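Local structure of nitroreductase family protein (Clostridium novyi, 3G14) at residues 173-176 and 181-184; 26-31 and 167-172; 20-25 and 118-123; 98-103 and 142-147. The protein is probably an oxidoreductase of the nitroreductase family, a group of enzymes that generally work with a bound flavin mononucleotide. All blocks are in the same frame, centred on the assembly; numbering follows the deposited sequence.

Interaction 1. Residues 173-176 and 181-184; sequences LYID and SFME
The side chains of Leu173 and Phe182 run alongside each other in one direction. Leu173 CG rests 3.6 Å from Phe182 CB, and its CD2 branch follows on along the ring, near CG and CD2. Phe182 has CG anti to its own backbone N (chi1 179°), which carries the ring beside both Leu173 and Ile175. Ile175 meets the ring at a slant: its CB is 3.9 Å from Phe182 CD1. Its CG2 branch turns back to the other backbone, 3.6 Å from Ser181 O. One backbone hydrogen bond joins the segments. Phe182 N donates to Leu173 O over 3.0 Å and almost straight, at 174°. Tyr174 and Ser181 form a single beta bridge here. Water 1 lies 2.7 Å from Leu173 O, to which it probably donates, and accepts from Met183 N. The chain then turns, and Ser181 OG accepts from Glu184 N at 3.1 Å, an ST motif. The same hydroxyl is hydrogen-bonded to Asp170. The contact is a tight return of the chain just after strand 173-175, outermost within this chain. That strand pairs with strand 46-51 through Tyr174. Leu173 and Phe182 both reach Leu28 on helix 24-35, which packs against them.

Interaction 2. Residues 26-31 and 167-172; sequences KLLKII and KDMDEY. With ACT (acetate ion), chain G.
Helix 24-35 meets a short 3-10 turn at Met169, and the backbones stay apart, with 7.4 Å between Ile31 CA and Met169 CA. Met169, a selenomethionine, spans this gap alone. Its CG sits between its own backbone N and carbonyl carbon (chi1 89°), and the chain runs on extended until it bends at the selenium. Met169 SE comes 3.7 Å from Leu28 CD2. The terminal Met169 CE turns in against the helix backbone, 3.6 Å from Leu28 O and 3.7 Å from Ile31 C. Ile31 adds its CG2 branch, 3.8 Å from Met169 CE. Met169 runs roughly perpendicular to both Leu28 and Ile31, so its end lies across the helix surface between them. No hydrogen bond joins the two segments. The turn around Met169 is held from within. Asp168 OD1 accepts from Asp170 N over 3.1 Å, which makes an Asx turn; the N-H comes from above the carboxylate plane. Glu171 N and Tyr172 N bond back to Asp168 O and Met169 O. This turn leads into strand 173-175, which lies beside 46-51 and is outermost within this chain, so the contact packs the approach to that strand against helix 24-35. Ile31 also touches Leu173 of the strand. Met169 packs further on Asp32 and Met35 of the same helix. Lys29 points away from the turn. Its NZ donates to acetate OXT at 2.8 Å, an ion probably taken up from the crystallisation liquor, and its side chain packs on Tyr5 of the second subunit.

Interaction 3. Residues 20-25 and 118-123; sequences TAIDRD and EGYGTC
Tyr120 swings its ring beside its backbone N (chi1 -62°), and this sends OH out to the backbone of Ile22 and Asp23. Ile22 has CG1 anti to its carbonyl carbon, and the turn at chi2 then brings CD1 over the ring. CD1 lies 3.9 Å from the centroid of the Tyr120 ring, 16° off the ring normal, a CH-pi contact. The CG2 branch of Ile22 comes near Tyr120 CE2 and OH instead, so both branches lie on the same side of the ring plane, CD1 over the face and CG2 out by CE2 and OH. On the opposite face lies Glu118 O, 4.0 Å above the ring plane and towards the rim. The hydroxyl makes the polar part of the contact. Asp23 N donates to Tyr120 OH over 2.8 Å in an almost straight bond of 178°. Water 2, at the ring edge and in its plane, is hydrogen-bonded to Tyr120 OH at 2.7 Å. The same water donates to Ala21 O, so it bridges the ring end to the incoming loop. Asp23 is the N-cap residue of helix 24-35, although its carboxylate makes no capping bond. Gly119, with positive phi, closes helix 99-117 in a Schellman motif, and Tyr120 follows directly. The contact therefore joins the start of one helix to the end of another. Tyr120 also packs on Leu151 of strand 144-151 and on Ala115. The phenol oxygen is gripped by a backbone N-H and a water while the ring lies between an isoleucine methyl and a carbonyl oxygen, which should limit both the swing and the rotation of the ring.

Interaction 4. Residues 98-103 and 142-147; sequences EIYLID and NLRVVA
The first turn of helix 99-117 lies over the start of strand 144-151, outermost within this chain, a helix-on-sheet contact in the mixed sheet. The axes of residues 99-103 and 144-147 approach to 9.8 Å, and their N-to-C directions differ by 36°. Tyr100 and Leu101 come from the helix, Arg144 and Val146 from the strand. Tyr100 and Val146 pass one another head to tail. Val146 CG2 sits at the edge of the ring, near its plane and 4.0 Å from Tyr100 CE1. The other branch, CG1, goes to the helix neighbour, 4.1 Å from Leu101 CD2. The valine is thus divided between two consecutive helix residues. Leu101 CG also lies over a face of the Tyr100 ring, 3.5 Å above its plane. Tyr100 has CG between its backbone N and carbonyl carbon (chi1 86°), and the ring reaches across to Arg144. The arginine chain is bent at chi2 and chi3, and its CB is 4.0 Å from Tyr100 CE1. Arg144 NH1 comes within 3.2 Å of Tyr100 OH, but the angle is poor and no hydrogen bond is made. The guanidinium and ring planes are 57° apart. The main polar partner of Arg144 is Glu130, which forms a salt bridge with its NE and also accepts from Val145 N. Towards the dimer partner, Val146 O accepts from Lys97 of the second subunit, and Leu101 packs on Glu98 of that subunit. Within the chain, Arg144 and Val146 pair with strand 80-86, and Tyr100 packs on Ala86 of that strand and on Pro88 of helix 88-91.

Overall arrangement
From the N terminus, residues 20-25 lead into helix 24-35, whose residues 26-31 follow at once. Interaction 3 closes the first long loop when the chain reaches 118-123, after helix 99-117. Interaction 4 opens at the start of that helix and closes at 142-147, so it crosses interaction 3. Interaction 2 closes at 167-172; it crosses interaction 3 and encloses interaction 4. Interaction 1 is a short local loop that follows them all. Interactions 2 and 3 share helix 24-35 and touch there, and interaction 1 touches both. Interaction 4 stands apart, but its strand 144-151 and strand 173-175 of interaction 1 are the two outer strands of one sheet within the chain.

Interaction 1. Residues 173-176 and 181-184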
loop_
_atom_site.group_PDB
_atom_site.type_symbol
_atom_site.label_atom_id
_atom_site.label_comp_id
_atom_site.label_asym_id
_atom_site.label_seq_id
_atom_site.Cartn_x
_atom_site.Cartn_y
_atom_site.Cartn_z
ATOM N N LEU B 173 -13.593 5.290 -11.418
ATOM C CA LEU B 173 -12.668 5.351 -12.550
ATOM C C LEU B 173 -13.132 6.369 -13.595
ATOM O O LEU B 173 -14.217 6.244 -14.197
ATOM C CB LEU B 173 -12.562 3.998 -13.198
ATOM C CG LEU B 173 -11.477 3.803 -14.258
ATOM C CD1 LEU B 173 -10.110 3.843 -13.642
ATOM C CD2 LEU B 173 -11.810 2.426 -14.884
ATOM N N TYR B 174 -12.288 7.362 -13.805
ATOM C CA TYR B 174 -12.529 8.457 -14.702
ATOM C C TYR B 174 -11.539 8.437 -15.857
ATOM O O TYR B 174 -10.463 7.804 -15.771
ATOM C CB TYR B 174 -12.431 9.779 -13.936
ATOM C CG TYR B 174 -13.432 9.955 -12.808
ATOM C CD1 TYR B 174 -14.785 9.604 -12.974
ATOM C CD2 TYR B 174 -13.037 10.493 -11.569
ATOM C CE1 TYR B 174 -15.721 9.799 -11.939
ATOM C CE2 TYR B 174 -13.964 10.690 -10.534
ATOM C CZ TYR B 174 -15.296 10.359 -10.727
ATOM O OH TYR B 174 -16.189 10.541 -9.689
ATOM N N ILE B 175 -11.884 9.149 -16.928
ATOM C CA ILE B 175 -10.988 9.322 -18.092
ATOM C C ILE B 175 -10.757 10.809 -18.307
ATOM O O ILE B 175 -11.722 11.562 -18.534
ATOM C CB ILE B 175 -11.540 8.636 -19.394
ATOM C CG1 ILE B 175 -10.618 8.838 -20.599
ATOM C CG2 ILE B 175 -12.979 9.114 -19.733
ATOM C CD1 ILE B 175 -9.237 8.263 -20.503
ATOM N N ASP B 176 -9.486 11.198 -18.187
ATOM C CA ASP B 176 -8.928 12.540 -18.482
ATOM C C ASP B 176 -9.356 13.660 -17.519
ATOM O O ASP B 176 -8.594 14.614 -17.291
ATOM C CB ASP B 176 -9.197 12.969 -19.941
ATOM C CG ASP B 176 -8.362 12.195 -20.962
ATOM O OD1 ASP B 176 -7.281 11.673 -20.603
ATOM O OD2 ASP B 176 -8.791 12.123 -22.124
ATOM N N SER B 181 -16.846 9.435 -16.507
ATOM C CA SER B 181 -16.765 7.981 -16.464
ATOM C C SER B 181 -15.874 7.360 -17.545
ATOM O O SER B 181 -16.076 7.586 -18.746
ATOM C CB SER B 181 -18.176 7.416 -16.615
ATOM O OG SER B 181 -18.148 6.005 -16.697
ATOM N N PHE B 182 -14.898 6.563 -17.117
ATOM C CA PHE B 182 -14.058 5.823 -18.056
ATOM C C PHE B 182 -14.936 4.812 -18.816
ATOM O O PHE B 182 -14.913 4.733 -20.053
ATOM C CB PHE B 182 -12.937 5.053 -17.340
ATOM C CG PHE B 182 -12.077 4.253 -18.274
ATOM C CD1 PHE B 182 -10.969 4.833 -18.896
ATOM C CD2 PHE B 182 -12.394 2.926 -18.575
ATOM C CE1 PHE B 182 -10.181 4.099 -19.775
ATOM C CE2 PHE B 182 -11.608 2.182 -19.464
ATOM C CZ PHE B 182 -10.509 2.768 -20.069
HETATM N N MSE B 183 -15.671 4.013 -18.065
HETATM C CA MSE B 183 -16.326 2.857 -18.688
HETATM C C MSE B 183 -17.524 3.230 -19.536
HETATM O O MSE B 183 -17.878 2.474 -20.428
HETATM C CB MSE B 183 -16.721 1.809 -17.663
HETATM C CG MSE B 183 -15.543 0.976 -17.078
HETATM SE SE MSE B 183 -16.280 0.115 -15.577
HETATM C CE MSE B 183 -17.252 -1.268 -16.583
ATOM N N GLU B 184 -18.143 4.373 -19.275
ATOM C CA GLU B 184 -19.311 4.783 -20.042
ATOM C C GLU B 184 -18.927 5.640 -21.235
ATOM O O GLU B 184 -19.778 5.974 -22.042
ATOM C CB GLU B 184 -20.280 5.568 -19.168
ATOM C CG GLU B 184 -20.796 4.816 -17.949
ATOM C CD GLU B 184 -21.604 5.725 -17.046
ATOM O OE1 GLU B 184 -22.435 6.483 -17.585
ATOM O OE2 GLU B 184 -21.408 5.705 -15.812
HETATM O O HOH W 1 -15.871 4.306 -15.170
#

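Interaction 2. Residues 26-31 and 167-172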
loop_
_atom_site.group_PDB
_atom_site.type_symbol
_atom_site.label_atom_id
_atom_site.label_comp_id
_atom_site.label_asym_id
_atom_site.label_seq_id
_atom_site.Cartn_x
_atom_site.Cartn_y
_atom_site.Cartn_z
ATOM N N LYS B 26 -7.081 -5.690 -19.723
ATOM C CA LYS B 26 -5.993 -5.751 -18.740
ATOM C C LYS B 26 -6.056 -4.558 -17.799
ATOM O O LYS B 26 -5.954 -4.730 -16.597
ATOM C CB LYS B 26 -4.624 -5.828 -19.410
ATOM C CG LYS B 26 -4.319 -7.112 -20.212
ATOM C CD LYS B 26 -2.806 -7.205 -20.444
ATOM C CE LYS B 26 -2.397 -8.134 -21.569
ATOM N NZ LYS B 26 -3.395 -9.149 -21.864
ATOM N N LEU B 27 -6.260 -3.356 -18.333
ATOM C CA LEU B 27 -6.492 -2.171 -17.487
ATOM C C LEU B 27 -7.648 -2.358 -16.498
ATOM O O LEU B 27 -7.540 -2.002 -15.306
ATOM C CB LEU B 27 -6.812 -0.961 -18.348
ATOM C CG LEU B 27 -7.064 0.362 -17.598
ATOM C CD1 LEU B 27 -5.855 0.791 -16.740
ATOM C CD2 LEU B 27 -7.458 1.417 -18.587
ATOM N N LEU B 28 -8.765 -2.894 -16.970
ATOM C CA LEU B 28 -9.874 -3.002 -16.058
ATOM C C LEU B 28 -9.606 -4.067 -14.970
ATOM O O LEU B 28 -10.088 -3.914 -13.858
ATOM C CB LEU B 28 -11.193 -3.184 -16.788
ATOM C CG LEU B 28 -11.606 -1.993 -17.676
ATOM C CD1 LEU B 28 -12.850 -2.356 -18.460
ATOM C CD2 LEU B 28 -11.842 -0.692 -16.877
ATOM N N LYS B 29 -8.808 -5.094 -15.280
ATOM C CA LYS B 29 -8.366 -6.090 -14.271
ATOM C C LYS B 29 -7.454 -5.450 -13.202
ATOM O O LYS B 29 -7.599 -5.721 -12.024
ATOM C CB LYS B 29 -7.650 -7.286 -14.911
ATOM C CG LYS B 29 -8.582 -8.291 -15.580
ATOM C CD LYS B 29 -7.845 -9.616 -15.936
ATOM C CE LYS B 29 -7.178 -9.554 -17.312
ATOM N NZ LYS B 29 -6.160 -10.638 -17.551
ATOM N N ILE B 30 -6.541 -4.581 -13.629
ATOM C CA ILE B 30 -5.693 -3.794 -12.700
ATOM C C ILE B 30 -6.577 -2.953 -11.753
ATOM O O ILE B 30 -6.393 -2.941 -10.512
ATOM C CB ILE B 30 -4.693 -2.937 -13.524
ATOM C CG1 ILE B 30 -3.754 -3.867 -14.317
ATOM C CG2 ILE B 30 -3.905 -1.976 -12.628
ATOM C CD1 ILE B 30 -2.994 -3.165 -15.461
ATOM N N ILE B 31 -7.563 -2.243 -12.321
ATOM C CA ILE B 31 -8.435 -1.434 -11.482
ATOM C C ILE B 31 -9.244 -2.313 -10.505
ATOM O O ILE B 31 -9.457 -1.960 -9.341
ATOM C CB ILE B 31 -9.365 -0.495 -12.304
ATOM C CG1 ILE B 31 -8.542 0.441 -13.221
ATOM C CG2 ILE B 31 -10.221 0.370 -11.337
ATOM C CD1 ILE B 31 -7.483 1.367 -12.518
ATOM N N LYS B 167 -17.989 -3.114 -4.902
ATOM C CA LYS B 167 -17.973 -1.777 -5.483
ATOM C C LYS B 167 -18.185 -1.849 -6.997
ATOM O O LYS B 167 -17.702 -2.771 -7.651
ATOM C CB LYS B 167 -16.620 -1.114 -5.216
ATOM C CG LYS B 167 -16.240 -1.043 -3.762
ATOM C CD LYS B 167 -14.764 -0.625 -3.573
ATOM C CE LYS B 167 -14.224 -1.194 -2.283
ATOM N NZ LYS B 167 -12.957 -0.545 -1.896
ATOM N N ASP B 168 -18.913 -0.886 -7.547
ATOM C CA ASP B 168 -18.958 -0.753 -8.998
ATOM C C ASP B 168 -17.790 0.125 -9.412
ATOM O O ASP B 168 -17.835 1.321 -9.137
ATOM C CB ASP B 168 -20.265 -0.114 -9.464
ATOM C CG ASP B 168 -20.334 0.023 -10.976
ATOM O OD1 ASP B 168 -19.401 -0.464 -11.690
ATOM O OD2 ASP B 168 -21.330 0.605 -11.450
HETATM N N MSE B 169 -16.775 -0.445 -10.075
HETATM C CA MSE B 169 -15.562 0.327 -10.434
HETATM C C MSE B 169 -15.915 1.542 -11.287
HETATM O O MSE B 169 -15.173 2.505 -11.294
HETATM C CB MSE B 169 -14.484 -0.506 -11.159
HETATM C CG MSE B 169 -14.597 -0.573 -12.688
HETATM SE SE MSE B 169 -13.133 -1.604 -13.524
HETATM C CE MSE B 169 -12.703 -2.453 -11.908
ATOM N N ASP B 170 -17.055 1.499 -11.986
ATOM C CA ASP B 170 -17.457 2.643 -12.794
ATOM C C ASP B 170 -17.579 3.924 -11.966
ATOM O O ASP B 170 -17.231 4.995 -12.461
ATOM C CB ASP B 170 -18.744 2.336 -13.575
ATOM C CG ASP B 170 -19.197 3.494 -14.420
ATOM O OD1 ASP B 170 -18.441 3.951 -15.302
ATOM O OD2 ASP B 170 -20.326 3.949 -14.187
ATOM N N GLU B 171 -17.996 3.812 -10.698
ATOM C CA GLU B 171 -18.058 4.978 -9.778
ATOM C C GLU B 171 -16.669 5.509 -9.340
ATOM O O GLU B 171 -16.575 6.550 -8.690
ATOM C CB GLU B 171 -18.802 4.604 -8.492
ATOM N N TYR B 172 -15.614 4.781 -9.668
ATOM C CA TYR B 172 -14.285 5.050 -9.094
ATOM C C TYR B 172 -13.198 5.232 -10.145
ATOM O O TYR B 172 -12.037 5.332 -9.790
ATOM C CB TYR B 172 -13.882 3.933 -8.130
ATOM C CG TYR B 172 -14.798 3.787 -6.943
ATOM C CD1 TYR B 172 -14.593 4.527 -5.781
ATOM C CD2 TYR B 172 -15.879 2.895 -6.980
ATOM C CE1 TYR B 172 -15.449 4.394 -4.676
ATOM C CE2 TYR B 172 -16.733 2.743 -5.873
ATOM C CZ TYR B 172 -16.515 3.516 -4.735
ATOM O OH TYR B 172 -17.356 3.385 -3.658
HETATM C C ACT G . -4.524 -12.546 -14.598
HETATM O O ACT G . -3.408 -12.419 -14.055
HETATM O OXT ACT G . -4.897 -11.568 -15.269
HETATM C CH3 ACT G . -5.384 -13.766 -14.442
#

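Interaction 3. Residues 20-25 and 118-123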
loop_
_atom_site.group_PDB
_atom_site.type_symbol
_atom_site.label_atom_id
_atom_site.label_comp_id
_atom_site.label_asym_id
_atom_site.label_seq_id
_atom_site.Cartn_x
_atom_site.Cartn_y
_atom_site.Cartn_z
ATOM N N THR B 20 3.239 1.104 -27.451
ATOM C CA THR B 20 2.190 0.073 -27.474
ATOM C C THR B 20 0.983 0.431 -26.610
ATOM O O THR B 20 1.125 0.709 -25.430
ATOM C CB THR B 20 2.737 -1.253 -26.933
ATOM O OG1 THR B 20 3.927 -1.578 -27.642
ATOM C CG2 THR B 20 1.704 -2.392 -27.057
ATOM N N ALA B 21 -0.201 0.394 -27.202
ATOM C CA ALA B 21 -1.436 0.665 -26.465
ATOM C C ALA B 21 -1.735 -0.372 -25.364
ATOM O O ALA B 21 -1.498 -1.570 -25.526
ATOM C CB ALA B 21 -2.599 0.729 -27.430
ATOM N N ILE B 22 -2.326 0.109 -24.287
ATOM C CA ILE B 22 -2.753 -0.725 -23.158
ATOM C C ILE B 22 -3.972 -1.498 -23.582
ATOM O O ILE B 22 -4.834 -0.943 -24.249
ATOM C CB ILE B 22 -3.127 0.151 -21.931
ATOM C CG1 ILE B 22 -1.934 1.024 -21.499
ATOM C CG2 ILE B 22 -3.698 -0.714 -20.780
ATOM C CD1 ILE B 22 -0.719 0.277 -21.059
ATOM N N ASP B 23 -4.047 -2.775 -23.212
ATOM C CA ASP B 23 -5.243 -3.574 -23.498
ATOM C C ASP B 23 -6.341 -3.218 -22.507
ATOM O O ASP B 23 -6.125 -3.306 -21.299
ATOM C CB ASP B 23 -4.920 -5.068 -23.413
ATOM C CG ASP B 23 -4.084 -5.570 -24.595
ATOM O OD1 ASP B 23 -4.190 -4.995 -25.705
ATOM O OD2 ASP B 23 -3.333 -6.563 -24.418
ATOM N N ARG B 24 -7.525 -2.843 -23.003
ATOM C CA ARG B 24 -8.603 -2.344 -22.133
ATOM C C ARG B 24 -8.980 -3.344 -21.031
ATOM O O ARG B 24 -9.204 -2.964 -19.875
ATOM C CB ARG B 24 -9.846 -2.000 -22.978
ATOM C CG ARG B 24 -10.998 -1.376 -22.186
ATOM C CD ARG B 24 -12.084 -0.826 -23.115
ATOM N NE ARG B 24 -13.102 -0.085 -22.362
ATOM C CZ ARG B 24 -14.114 -0.658 -21.710
ATOM N NH1 ARG B 24 -14.270 -1.979 -21.712
ATOM N NH2 ARG B 24 -14.987 0.088 -21.055
ATOM N N ASP B 25 -9.064 -4.623 -21.401
ATOM C CA ASP B 25 -9.416 -5.681 -20.458
ATOM C C ASP B 25 -8.355 -5.799 -19.340
ATOM O O ASP B 25 -8.689 -5.974 -18.156
ATOM C CB ASP B 25 -9.551 -7.008 -21.191
ATOM C CG ASP B 25 -8.210 -7.563 -21.654
ATOM O OD1 ASP B 25 -7.542 -6.891 -22.487
ATOM O OD2 ASP B 25 -7.815 -8.653 -21.154
ATOM N N GLU B 118 0.230 -7.952 -15.332
ATOM C CA GLU B 118 -0.324 -7.851 -16.698
ATOM C C GLU B 118 0.736 -7.485 -17.749
ATOM O O GLU B 118 0.416 -7.339 -18.929
ATOM C CB GLU B 118 -1.486 -6.838 -16.740
ATOM C CG GLU B 118 -2.692 -7.153 -15.838
ATOM C CD GLU B 118 -3.375 -8.475 -16.104
ATOM O OE1 GLU B 118 -3.271 -8.987 -17.225
ATOM O OE2 GLU B 118 -4.050 -8.977 -15.169
ATOM N N GLY B 119 1.995 -7.369 -17.328
ATOM C CA GLY B 119 3.105 -7.176 -18.248
ATOM C C GLY B 119 3.390 -5.726 -18.546
ATOM O O GLY B 119 4.003 -5.402 -19.582
ATOM N N TYR B 120 2.949 -4.860 -17.629
ATOM C CA TYR B 120 3.126 -3.420 -17.735
ATOM C C TYR B 120 4.058 -2.874 -16.655
ATOM O O TYR B 120 4.040 -3.317 -15.517
ATOM C CB TYR B 120 1.766 -2.702 -17.671
ATOM C CG TYR B 120 0.814 -3.050 -18.806
ATOM C CD1 TYR B 120 1.226 -2.988 -20.132
ATOM C CD2 TYR B 120 -0.504 -3.410 -18.536
ATOM C CE1 TYR B 120 0.347 -3.311 -21.168
ATOM C CE2 TYR B 120 -1.399 -3.732 -19.561
ATOM C CZ TYR B 120 -0.966 -3.686 -20.876
ATOM O OH TYR B 120 -1.849 -3.998 -21.885
ATOM N N GLY B 121 4.858 -1.889 -17.041
ATOM C CA GLY B 121 5.688 -1.119 -16.136
ATOM C C GLY B 121 4.920 0.039 -15.480
ATOM O O GLY B 121 3.974 0.569 -16.039
ATOM N N THR B 122 5.381 0.417 -14.287
ATOM C CA THR B 122 4.872 1.570 -13.556
ATOM C C THR B 122 6.038 2.273 -12.860
ATOM O O THR B 122 7.179 1.786 -12.843
ATOM C CB THR B 122 3.865 1.147 -12.457
ATOM O OG1 THR B 122 4.438 0.071 -11.720
ATOM C CG2 THR B 122 2.532 0.725 -13.052
ATOM N N CYS B 123 5.751 3.437 -12.300
ATOM C CA CYS B 123 6.745 4.141 -11.514
ATOM C C CYS B 123 6.023 5.044 -10.548
ATOM O O CYS B 123 5.297 5.927 -10.966
ATOM C CB CYS B 123 7.670 4.957 -12.424
ATOM S SG CYS B 123 9.037 5.726 -11.537
HETATM O O HOH W 2 -0.516 -3.765 -24.255
#

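Interaction 4. Residues 98-103 and 142-147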
loop_
_atom_site.group_PDB
_atom_site.type_symbol
_atom_site.label_atom_id
_atom_site.label_comp_id
_atom_site.label_asym_id
_atom_site.label_seq_id
_atom_site.Cartn_x
_atom_site.Cartn_y
_atom_site.Cartn_z
ATOM N N GLU B 98 -3.496 10.207 9.012
ATOM C CA GLU B 98 -4.425 10.422 7.901
ATOM C C GLU B 98 -4.733 9.128 7.175
ATOM O O GLU B 98 -3.949 8.640 6.349
ATOM C CB GLU B 98 -3.885 11.435 6.902
ATOM C CG GLU B 98 -3.690 12.784 7.526
ATOM C CD GLU B 98 -2.246 13.002 7.928
ATOM O OE1 GLU B 98 -1.573 12.033 8.400
ATOM O OE2 GLU B 98 -1.789 14.154 7.768
ATOM N N ILE B 99 -5.907 8.587 7.470
ATOM C CA ILE B 99 -6.319 7.285 6.952
ATOM C C ILE B 99 -6.310 7.236 5.431
ATOM O O ILE B 99 -5.956 6.212 4.836
ATOM C CB ILE B 99 -7.707 6.874 7.522
ATOM C CG1 ILE B 99 -7.483 6.049 8.767
ATOM C CG2 ILE B 99 -8.524 5.985 6.542
ATOM C CD1 ILE B 99 -6.591 4.835 8.535
ATOM N N TYR B 100 -6.679 8.355 4.818
ATOM C CA TYR B 100 -6.727 8.451 3.348
ATOM C C TYR B 100 -5.365 8.155 2.688
ATOM O O TYR B 100 -5.329 7.566 1.619
ATOM C CB TYR B 100 -7.264 9.816 2.892
ATOM C CG TYR B 100 -6.244 10.927 2.780
ATOM C CD1 TYR B 100 -5.521 11.120 1.591
ATOM C CD2 TYR B 100 -6.034 11.820 3.817
ATOM C CE1 TYR B 100 -4.609 12.153 1.467
ATOM C CE2 TYR B 100 -5.101 12.839 3.716
ATOM C CZ TYR B 100 -4.378 13.000 2.536
ATOM O OH TYR B 100 -3.462 14.020 2.386
ATOM N N LEU B 101 -4.267 8.576 3.316
ATOM C CA LEU B 101 -2.940 8.294 2.813
ATOM C C LEU B 101 -2.644 6.785 2.878
ATOM O O LEU B 101 -2.204 6.189 1.888
ATOM C CB LEU B 101 -1.874 9.099 3.550
ATOM C CG LEU B 101 -1.821 10.567 3.124
ATOM C CD1 LEU B 101 -0.909 11.386 4.057
ATOM C CD2 LEU B 101 -1.442 10.723 1.604
ATOM N N ILE B 102 -2.960 6.165 4.011
ATOM C CA ILE B 102 -2.763 4.731 4.150
ATOM C C ILE B 102 -3.576 3.950 3.105
ATOM O O ILE B 102 -3.053 3.116 2.369
ATOM C CB ILE B 102 -3.159 4.241 5.566
ATOM C CG1 ILE B 102 -2.191 4.841 6.609
ATOM C CG2 ILE B 102 -3.220 2.676 5.574
ATOM C CD1 ILE B 102 -2.500 4.516 8.098
ATOM N N ASP B 103 -4.867 4.254 3.035
ATOM C CA ASP B 103 -5.790 3.492 2.217
ATOM C C ASP B 103 -5.549 3.697 0.727
ATOM O O ASP B 103 -5.566 2.741 -0.064
ATOM C CB ASP B 103 -7.207 3.833 2.606
ATOM C CG ASP B 103 -7.630 3.116 3.908
ATOM O OD1 ASP B 103 -6.829 2.345 4.468
ATOM O OD2 ASP B 103 -8.724 3.347 4.363
ATOM N N ASN B 142 -10.756 20.705 -2.716
ATOM C CA ASN B 142 -10.856 20.035 -1.399
ATOM C C ASN B 142 -10.346 18.574 -1.411
ATOM O O ASN B 142 -10.306 17.938 -0.384
ATOM C CB ASN B 142 -12.293 20.100 -0.845
ATOM C CG ASN B 142 -13.306 19.368 -1.746
ATOM O OD1 ASN B 142 -13.313 19.549 -2.944
ATOM N ND2 ASN B 142 -14.085 18.483 -1.166
ATOM N N LEU B 143 -9.990 18.042 -2.567
ATOM C CA LEU B 143 -9.432 16.706 -2.646
ATOM C C LEU B 143 -7.911 16.766 -2.726
ATOM O O LEU B 143 -7.349 17.840 -2.907
ATOM C CB LEU B 143 -10.007 15.994 -3.860
ATOM C CG LEU B 143 -11.544 15.903 -3.847
ATOM C CD1 LEU B 143 -12.067 15.330 -5.167
ATOM C CD2 LEU B 143 -12.044 15.065 -2.687
ATOM N N ARG B 144 -7.254 15.606 -2.605
ATOM C CA ARG B 144 -5.794 15.515 -2.593
ATOM C C ARG B 144 -5.347 14.579 -3.700
ATOM O O ARG B 144 -5.943 13.521 -3.878
ATOM C CB ARG B 144 -5.264 15.032 -1.231
ATOM C CG ARG B 144 -5.655 15.943 -0.048
ATOM C CD ARG B 144 -5.130 17.376 -0.172
ATOM N NE ARG B 144 -3.690 17.427 -0.465
ATOM C CZ ARG B 144 -2.709 17.277 0.426
ATOM N NH1 ARG B 144 -2.964 17.075 1.706
ATOM N NH2 ARG B 144 -1.447 17.343 0.024
ATOM N N VAL B 145 -4.329 14.995 -4.454
ATOM C CA VAL B 145 -3.649 14.107 -5.408
ATOM C C VAL B 145 -2.562 13.351 -4.633
ATOM O O VAL B 145 -1.557 13.927 -4.224
ATOM C CB VAL B 145 -3.087 14.863 -6.659
ATOM C CG1 VAL B 145 -2.439 13.870 -7.666
ATOM C CG2 VAL B 145 -4.217 15.731 -7.310
ATOM N N VAL B 146 -2.769 12.063 -4.434
ATOM C CA VAL B 146 -1.851 11.273 -3.610
ATOM C C VAL B 146 -0.571 10.855 -4.358
ATOM O O VAL B 146 0.546 11.043 -3.869
ATOM C CB VAL B 146 -2.589 10.059 -2.974
ATOM C CG1 VAL B 146 -1.630 9.156 -2.132
ATOM C CG2 VAL B 146 -3.816 10.494 -2.123
ATOM N N ALA B 147 -0.752 10.239 -5.520
ATOM C CA ALA B 147 0.323 9.712 -6.329
ATOM C C ALA B 147 -0.213 9.488 -7.721
ATOM O O ALA B 147 -1.412 9.588 -7.957
ATOM C CB ALA B 147 0.909 8.393 -5.734
#